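Local coordinates for thioredoxin-like fold domain-containing protein (Enterococcus faecalis, PDB 1Z6M) that is of unknown function but has a thioredoxin-like fold, and its CxxC pattern at a helix start is consistent with a thiol-disulfide oxidoreductase role, at residues 132-135 against 136-140; 152-156 against 157-161; 55-59 against 60-64. All coordinates share one frame; numbering follows the deposited sequence.

Contact 1 (132-135 against 136-140); sequences ATLV and SAVIA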
loop_
_atom_site.group_PDB
_atom_site.type_symbol
_atom_site.label_atom_id
_atom_site.label_comp_id
_atom_site.label_asym_id
_atom_site.label_seq_id
_atom_site.Cartn_x
_atom_site.Cartn_y
_atom_site.Cartn_z
ATOM N N ALA A 132 -7.286 8.091 -12.643
ATOM C CA ALA A 132 -6.543 7.369 -13.680
ATOM C C ALA A 132 -5.079 7.793 -13.736
ATOM O O ALA A 132 -4.190 6.964 -13.960
ATOM C CB ALA A 132 -7.211 7.549 -15.037
ATOM N N THR A 133 -4.822 9.069 -13.506
ATOM C CA THR A 133 -3.464 9.600 -13.550
ATOM C C THR A 133 -2.650 9.020 -12.381
ATOM O O THR A 133 -1.519 8.617 -12.550
ATOM C CB THR A 133 -3.452 11.142 -13.570
ATOM O OG1 THR A 133 -4.330 11.596 -14.607
ATOM C CG2 THR A 133 -2.050 11.673 -13.849
ATOM N N LEU A 134 -3.252 8.987 -11.205
ATOM C CA LEU A 134 -2.578 8.407 -10.054
ATOM C C LEU A 134 -2.309 6.915 -10.261
ATOM O O LEU A 134 -1.198 6.441 -9.992
ATOM C CB LEU A 134 -3.381 8.646 -8.781
ATOM C CG LEU A 134 -2.724 8.243 -7.460
ATOM C CD1 LEU A 134 -3.199 9.148 -6.329
ATOM C CD2 LEU A 134 -3.002 6.772 -7.134
ATOM N N VAL A 135 -3.312 6.174 -10.734
ATOM C CA VAL A 135 -3.154 4.743 -10.999
ATOM C C VAL A 135 -1.979 4.506 -11.943
ATOM O O VAL A 135 -1.124 3.646 -11.678
ATOM C CB VAL A 135 -4.453 4.112 -11.576
ATOM C CG1 VAL A 135 -4.204 2.719 -12.143
ATOM C CG2 VAL A 135 -5.540 4.069 -10.501
ATOM N N SER A 136 -1.939 5.259 -13.050
ATOM C CA SER A 136 -0.875 5.119 -14.033
ATOM C C SER A 136 0.471 5.550 -13.438
ATOM O O SER A 136 1.507 4.948 -13.721
ATOM C CB SER A 136 -1.220 5.934 -15.282
ATOM O OG SER A 136 -0.077 6.278 -16.037
ATOM N N ALA A 137 0.445 6.591 -12.603
ATOM C CA ALA A 137 1.679 7.102 -12.008
ATOM C C ALA A 137 2.315 6.047 -11.108
ATOM O O ALA A 137 3.528 5.855 -11.134
ATOM C CB ALA A 137 1.438 8.387 -11.235
ATOM N N VAL A 138 1.500 5.333 -10.329
ATOM C CA VAL A 138 2.044 4.263 -9.488
ATOM C C VAL A 138 2.630 3.134 -10.333
ATOM O O VAL A 138 3.715 2.631 -10.046
ATOM C CB VAL A 138 0.994 3.736 -8.501
ATOM C CG1 VAL A 138 1.496 2.500 -7.790
ATOM C CG2 VAL A 138 0.652 4.819 -7.489
ATOM N N ILE A 139 1.915 2.725 -11.377
ATOM C CA ILE A 139 2.442 1.684 -12.257
ATOM C C ILE A 139 3.769 2.126 -12.906
ATOM O O ILE A 139 4.737 1.357 -12.953
ATOM C CB ILE A 139 1.415 1.305 -13.332
ATOM C CG1 ILE A 139 0.219 0.602 -12.686
ATOM C CG2 ILE A 139 2.053 0.442 -14.429
ATOM C CD1 ILE A 139 -0.990 0.513 -13.578
ATOM N N ALA A 140 3.815 3.371 -13.382
ATOM C CA ALA A 140 5.015 3.918 -14.020
ATOM C C ALA A 140 6.182 4.014 -13.043
ATOM O O ALA A 140 7.315 3.726 -13.401
ATOM C CB ALA A 140 4.709 5.284 -14.621
HETATM O O HOH W 1 0.268 9.358 -14.706
#
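L134 and V138 run alongside each other, one helical turn apart, with both side chains leaving the helix in the same direction. The branch CD2 of L134 meets CG2 of V138 at 4.2 Å. V138 carries CG1 anti to its own N (chi1 171°), which places CG2 beside that N and back toward the preceding turn. CG2 therefore also lies 3.5 Å from the carbonyl O of L134. V135 and I139 repeat the arrangement on a neighbouring strip of the helix. Their ends, CG1 of V135 and CD1 of I139, are 4.2 Å apart, and CG1 of I139 rests against the O of V135. Both are loose apolar i to i+4 pairs along an alpha helix. The backbone beneath them is regular: S136, A137, V138 and I139 each donate N-H to the carbonyl four residues back, with V138 N to L134 O at 2.9 Å. On the exposed side a water donates to the O of T133 (2.9 Å). At the helix start D131 OD1 accepts from the N of L134. Y88 touches L134, D70 and H84 touch V135, and T18 touches A137, all from loops. Helix 132-145 lies at the surface, just ahead of strand 152-155 in the chain.

Contact 2 (152-156 against 157-161); sequences TIIIG and EYIFD
I153 lies over one face of the F160 ring. Its CB is 3.9 Å from the ring centroid, a CH-pi contact, and its CG2 comes within 3.4 Å of CZ of F160. F160 has CG between its own N and carbonyl carbon (chi1 53°), and this turns the ring in toward the facing strand. I155 meets the same ring differently: its CD1 is at the edge, in the ring plane, 3.8 Å from CZ. Y172 of helix 166-173 stacks on F160 and also meets the ring of Y158, and W45 of helix 40-58 touches both I153 and F160. The other face of the sheet carries I154 and I159, alongside each other, with their CG1 atoms 4.1 Å apart.

Between the two faces the backbone forms an antiparallel beta hairpin. I153 and F160 form a hydrogen-bonded pair, with F160 N to I153 O at 2.9 Å. I154 and I159 are a non-hydrogen-bonded pair. I155 and Y158 close the end through a type II' turn, where G156 takes positive phi (59°). Y158 N reaches I155 O from above the carbonyl plane. At the polar edge, E157 is exposed on the turn. At the other end, OD1 of D161 is hydrogen-bonded to OG of S163.

The chemistry is mainly apolar: isoleucines and the F160 ring make up most of the side-chain contact, while polar bonding between the strands is left to the backbone.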
loop_
_atom_site.group_PDB
_atom_site.type_symbol
_atom_site.label_atom_id
_atom_site.label_comp_id
_atom_site.label_asym_id
_atom_site.label_seq_id
_atom_site.Cartn_x
_atom_site.Cartn_y
_atom_site.Cartn_z
ATOM N N THR A 152 6.128 -4.204 -1.521
ATOM C CA THR A 152 7.503 -3.724 -1.506
ATOM C C THR A 152 7.526 -2.466 -0.669
ATOM O O THR A 152 6.845 -1.489 -1.002
ATOM C CB THR A 152 8.030 -3.451 -2.933
ATOM O OG1 THR A 152 8.061 -4.681 -3.656
ATOM C CG2 THR A 152 9.439 -2.901 -2.904
ATOM N N ILE A 153 8.269 -2.510 0.438
ATOM C CA ILE A 153 8.355 -1.391 1.362
ATOM C C ILE A 153 9.761 -0.841 1.289
ATOM O O ILE A 153 10.721 -1.618 1.293
ATOM C CB ILE A 153 8.018 -1.790 2.837
ATOM C CG1 ILE A 153 6.806 -2.744 2.927
ATOM C CG2 ILE A 153 7.855 -0.526 3.719
ATOM C CD1 ILE A 153 5.503 -2.215 2.385
ATOM N N ILE A 154 9.883 0.481 1.230
ATOM C CA ILE A 154 11.179 1.102 1.046
ATOM C C ILE A 154 11.325 2.253 2.037
ATOM O O ILE A 154 10.454 3.127 2.136
ATOM C CB ILE A 154 11.363 1.619 -0.406
ATOM C CG1 ILE A 154 11.305 0.456 -1.399
ATOM C CG2 ILE A 154 12.688 2.365 -0.560
ATOM C CD1 ILE A 154 11.263 0.887 -2.843
ATOM N N ILE A 155 12.434 2.237 2.775
ATOM C CA ILE A 155 12.827 3.372 3.601
ATOM C C ILE A 155 14.244 3.680 3.166
ATOM O O ILE A 155 15.175 2.917 3.475
ATOM C CB ILE A 155 12.803 3.049 5.110
ATOM C CG1 ILE A 155 11.396 2.618 5.552
ATOM C CG2 ILE A 155 13.299 4.265 5.921
ATOM C CD1 ILE A 155 11.308 2.059 6.967
ATOM N N GLY A 156 14.418 4.775 2.428
ATOM C CA GLY A 156 15.740 5.117 1.902
ATOM C C GLY A 156 16.270 4.002 1.018
ATOM O O GLY A 156 15.617 3.617 0.046
ATOM N N GLU A 157 17.441 3.481 1.356
ATOM C CA GLU A 157 18.027 2.363 0.588
ATOM C C GLU A 157 17.509 0.992 1.020
ATOM O O GLU A 157 17.791 0.028 0.359
ATOM C CB GLU A 157 19.563 2.387 0.641
ATOM C CG GLU A 157 20.222 3.401 -0.310
ATOM C CD GLU A 157 20.240 2.982 -1.794
ATOM O OE1 GLU A 157 21.042 3.556 -2.555
ATOM O OE2 GLU A 157 19.453 2.108 -2.219
ATOM N N TYR A 158 16.776 0.937 2.119
ATOM C CA TYR A 158 16.305 -0.322 2.693
ATOM C C TYR A 158 15.017 -0.783 2.025
ATOM O O TYR A 158 14.032 -0.039 1.987
ATOM C CB TYR A 158 16.125 -0.166 4.206
ATOM C CG TYR A 158 17.420 0.206 4.873
ATOM C CD1 TYR A 158 17.679 1.520 5.247
ATOM C CD2 TYR A 158 18.411 -0.753 5.082
ATOM C CE1 TYR A 158 18.889 1.871 5.846
ATOM C CE2 TYR A 158 19.621 -0.416 5.678
ATOM C CZ TYR A 158 19.853 0.900 6.056
ATOM O OH TYR A 158 21.047 1.263 6.643
ATOM N N ILE A 159 15.039 -1.994 1.474
ATOM C CA ILE A 159 13.930 -2.547 0.710
ATOM C C ILE A 159 13.533 -3.857 1.383
ATOM O O ILE A 159 14.367 -4.743 1.573
ATOM C CB ILE A 159 14.371 -2.840 -0.741
ATOM C CG1 ILE A 159 14.907 -1.580 -1.430
ATOM C CG2 ILE A 159 13.227 -3.439 -1.545
ATOM C CD1 ILE A 159 15.785 -1.873 -2.649
ATOM N N PHE A 160 12.271 -3.977 1.780
ATOM C CA PHE A 160 11.842 -5.152 2.521
ATOM C C PHE A 160 10.386 -5.459 2.202
ATOM O O PHE A 160 9.767 -4.772 1.393
ATOM C CB PHE A 160 12.101 -4.982 4.033
ATOM C CG PHE A 160 11.517 -3.727 4.618
ATOM C CD1 PHE A 160 10.267 -3.756 5.232
ATOM C CD2 PHE A 160 12.223 -2.522 4.576
ATOM C CE1 PHE A 160 9.721 -2.603 5.793
ATOM C CE2 PHE A 160 11.689 -1.372 5.123
ATOM C CZ PHE A 160 10.441 -1.407 5.743
ATOM N N ASP A 161 9.841 -6.499 2.821
ATOM C CA ASP A 161 8.463 -6.908 2.547
ATOM C C ASP A 161 7.834 -7.455 3.818
ATOM O O ASP A 161 8.311 -7.179 4.918
ATOM C CB ASP A 161 8.429 -7.935 1.400
ATOM C CG ASP A 161 9.197 -9.212 1.721
ATOM O OD1 ASP A 161 9.492 -9.453 2.900
ATOM O OD2 ASP A 161 9.466 -9.990 0.784
#

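Contact 3 (55-59 against 60-64); sequences QSVKS and GKVER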
loop_
_atom_site.group_PDB
_atom_site.type_symbol
_atom_site.label_atom_id
_atom_site.label_comp_id
_atom_site.label_asym_id
_atom_site.label_seq_id
_atom_site.Cartn_x
_atom_site.Cartn_y
_atom_site.Cartn_z
ATOM N N GLN A 55 2.069 4.461 16.023
ATOM C CA GLN A 55 2.830 5.266 16.975
ATOM C C GLN A 55 3.879 6.133 16.279
ATOM O O GLN A 55 4.075 7.298 16.639
ATOM C CB GLN A 55 3.486 4.392 18.030
ATOM C CG GLN A 55 4.271 5.229 19.022
ATOM C CD GLN A 55 4.707 4.467 20.230
ATOM O OE1 GLN A 55 4.247 3.345 20.480
ATOM N NE2 GLN A 55 5.599 5.076 21.012
ATOM N N SER A 56 4.563 5.563 15.284
ATOM C CA SER A 56 5.617 6.298 14.564
ATOM C C SER A 56 5.058 7.499 13.810
ATOM O O SER A 56 5.714 8.536 13.705
ATOM C CB SER A 56 6.340 5.371 13.587
ATOM O OG SER A 56 6.920 4.257 14.234
ATOM N N VAL A 57 3.867 7.326 13.245
ATOM C CA VAL A 57 3.177 8.402 12.550
ATOM C C VAL A 57 2.720 9.468 13.546
ATOM O O VAL A 57 2.918 10.664 13.326
ATOM C CB VAL A 57 1.976 7.840 11.733
ATOM C CG1 VAL A 57 0.984 8.938 11.364
ATOM C CG2 VAL A 57 2.486 7.119 10.479
ATOM N N LYS A 58 2.140 9.024 14.656
ATOM C CA LYS A 58 1.642 9.956 15.662
ATOM C C LYS A 58 2.759 10.790 16.280
ATOM O O LYS A 58 2.573 11.978 16.552
ATOM C CB LYS A 58 0.882 9.212 16.758
ATOM C CG LYS A 58 0.388 10.119 17.891
ATOM C CD LYS A 58 -0.634 11.131 17.401
ATOM C CE LYS A 58 -0.995 12.118 18.501
ATOM N NZ LYS A 58 -2.252 12.857 18.187
ATOM N N SER A 59 3.908 10.164 16.505
ATOM C CA SER A 59 5.055 10.836 17.122
ATOM C C SER A 59 5.805 11.793 16.180
ATOM O O SER A 59 6.747 12.461 16.609
ATOM C CB SER A 59 6.031 9.797 17.650
ATOM O OG SER A 59 6.691 9.175 16.566
ATOM N N GLY A 60 5.412 11.826 14.905
ATOM C CA GLY A 60 6.014 12.725 13.921
ATOM C C GLY A 60 7.273 12.191 13.257
ATOM O O GLY A 60 7.896 12.893 12.474
ATOM N N LYS A 61 7.655 10.956 13.578
ATOM C CA LYS A 61 8.882 10.363 13.053
ATOM C C LYS A 61 8.729 9.901 11.603
ATOM O O LYS A 61 9.641 10.080 10.797
ATOM C CB LYS A 61 9.343 9.201 13.946
ATOM C CG LYS A 61 10.600 8.475 13.493
ATOM C CD LYS A 61 11.872 9.247 13.788
ATOM C CE LYS A 61 13.067 8.322 13.617
ATOM N NZ LYS A 61 14.352 8.856 14.122
ATOM N N VAL A 62 7.574 9.321 11.284
ATOM C CA VAL A 62 7.347 8.680 9.994
ATOM C C VAL A 62 6.180 9.297 9.242
ATOM O O VAL A 62 5.134 9.584 9.830
ATOM C CB VAL A 62 7.074 7.163 10.191
ATOM C CG1 VAL A 62 6.513 6.514 8.919
ATOM C CG2 VAL A 62 8.328 6.439 10.655
ATOM N N GLU A 63 6.383 9.503 7.943
ATOM C CA GLU A 63 5.288 9.723 7.006
ATOM C C GLU A 63 5.215 8.509 6.090
ATOM O O GLU A 63 6.225 8.105 5.515
ATOM C CB GLU A 63 5.528 10.970 6.155
ATOM C CG GLU A 63 4.357 11.293 5.210
ATOM C CD GLU A 63 4.641 12.413 4.217
ATOM O OE1 GLU A 63 5.819 12.691 3.916
ATOM O OE2 GLU A 63 3.663 13.018 3.718
ATOM N N ARG A 64 4.027 7.927 5.962
ATOM C CA ARG A 64 3.832 6.812 5.041
ATOM C C ARG A 64 3.296 7.350 3.739
ATOM O O ARG A 64 2.425 8.231 3.732
ATOM C CB ARG A 64 2.839 5.804 5.598
ATOM C CG ARG A 64 3.238 5.225 6.949
ATOM C CD ARG A 64 2.080 4.463 7.570
ATOM N NE ARG A 64 1.834 3.217 6.849
ATOM C CZ ARG A 64 0.858 2.361 7.135
ATOM N NH1 ARG A 64 -0.005 2.621 8.110
ATOM N NH2 ARG A 64 0.741 1.239 6.432
HETATM O O HOH W 2 4.102 11.801 11.144
#
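S56 packs closely against V62, with CB of S56 3.7 Å from CG2 of V62. The carbonyl O of S56 gathers several donors. V62 N reaches it at 3.2 Å from one face of its plane, and OG of S59 at 3.1 Å from the opposite face. The S59 hydroxyl can turn back because its chi1 is 72°, between its own N and carbonyl carbon. The OG of S56 itself bonds to L52 O. I173 of helix 166-173 also touches S56 and V62.

G60 is the first residue to leave helical backbone angles, in a Schellman motif with positive phi (86°). G60 N bonds to V57 O at 3.2 Å, and the motif's other bond, K61 N to S56 O, is weak. The chain then enters strand 62-68, completing the beta-alpha-beta unit of strand 29-35, helix 40-58 and strand 62-68.

The side around V57 is looser. Its CG2 is 4.4 Å from CG1 of V62 and 4.0 Å from CD of R64, whose chain crosses it at about a right angle. R64 NE pairs with E33 in a salt bridge. A water bridges helix and strand, donating to V57 O (2.7 Å) and V62 O. S59 and the K61 side chain lie at the solvent side of the turn, where NZ of K61 makes a long, weak ion pair with E174.

How the contacts relate
The three contacts follow the chain in the order 3, 1, 2, and none touches another. Contacts 2 and 3 both reach the five-stranded mixed sheet; their centres are about 16 Å apart and their nearest atoms about 6 Å. Helix 166-173 packs against residues of both. Contact 1 lies within helix 132-145, at the surface, with its centre about 20 Å from that of contact 2 and about 26 Å from that of contact 3. Its helix leads on to strand 152-155 of contact 2. The possible active site is the CxxC pattern of C39 and C42, at the start of the helix that ends in contact 3. The side chain of I153 in contact 2 lies near this pattern without touching it.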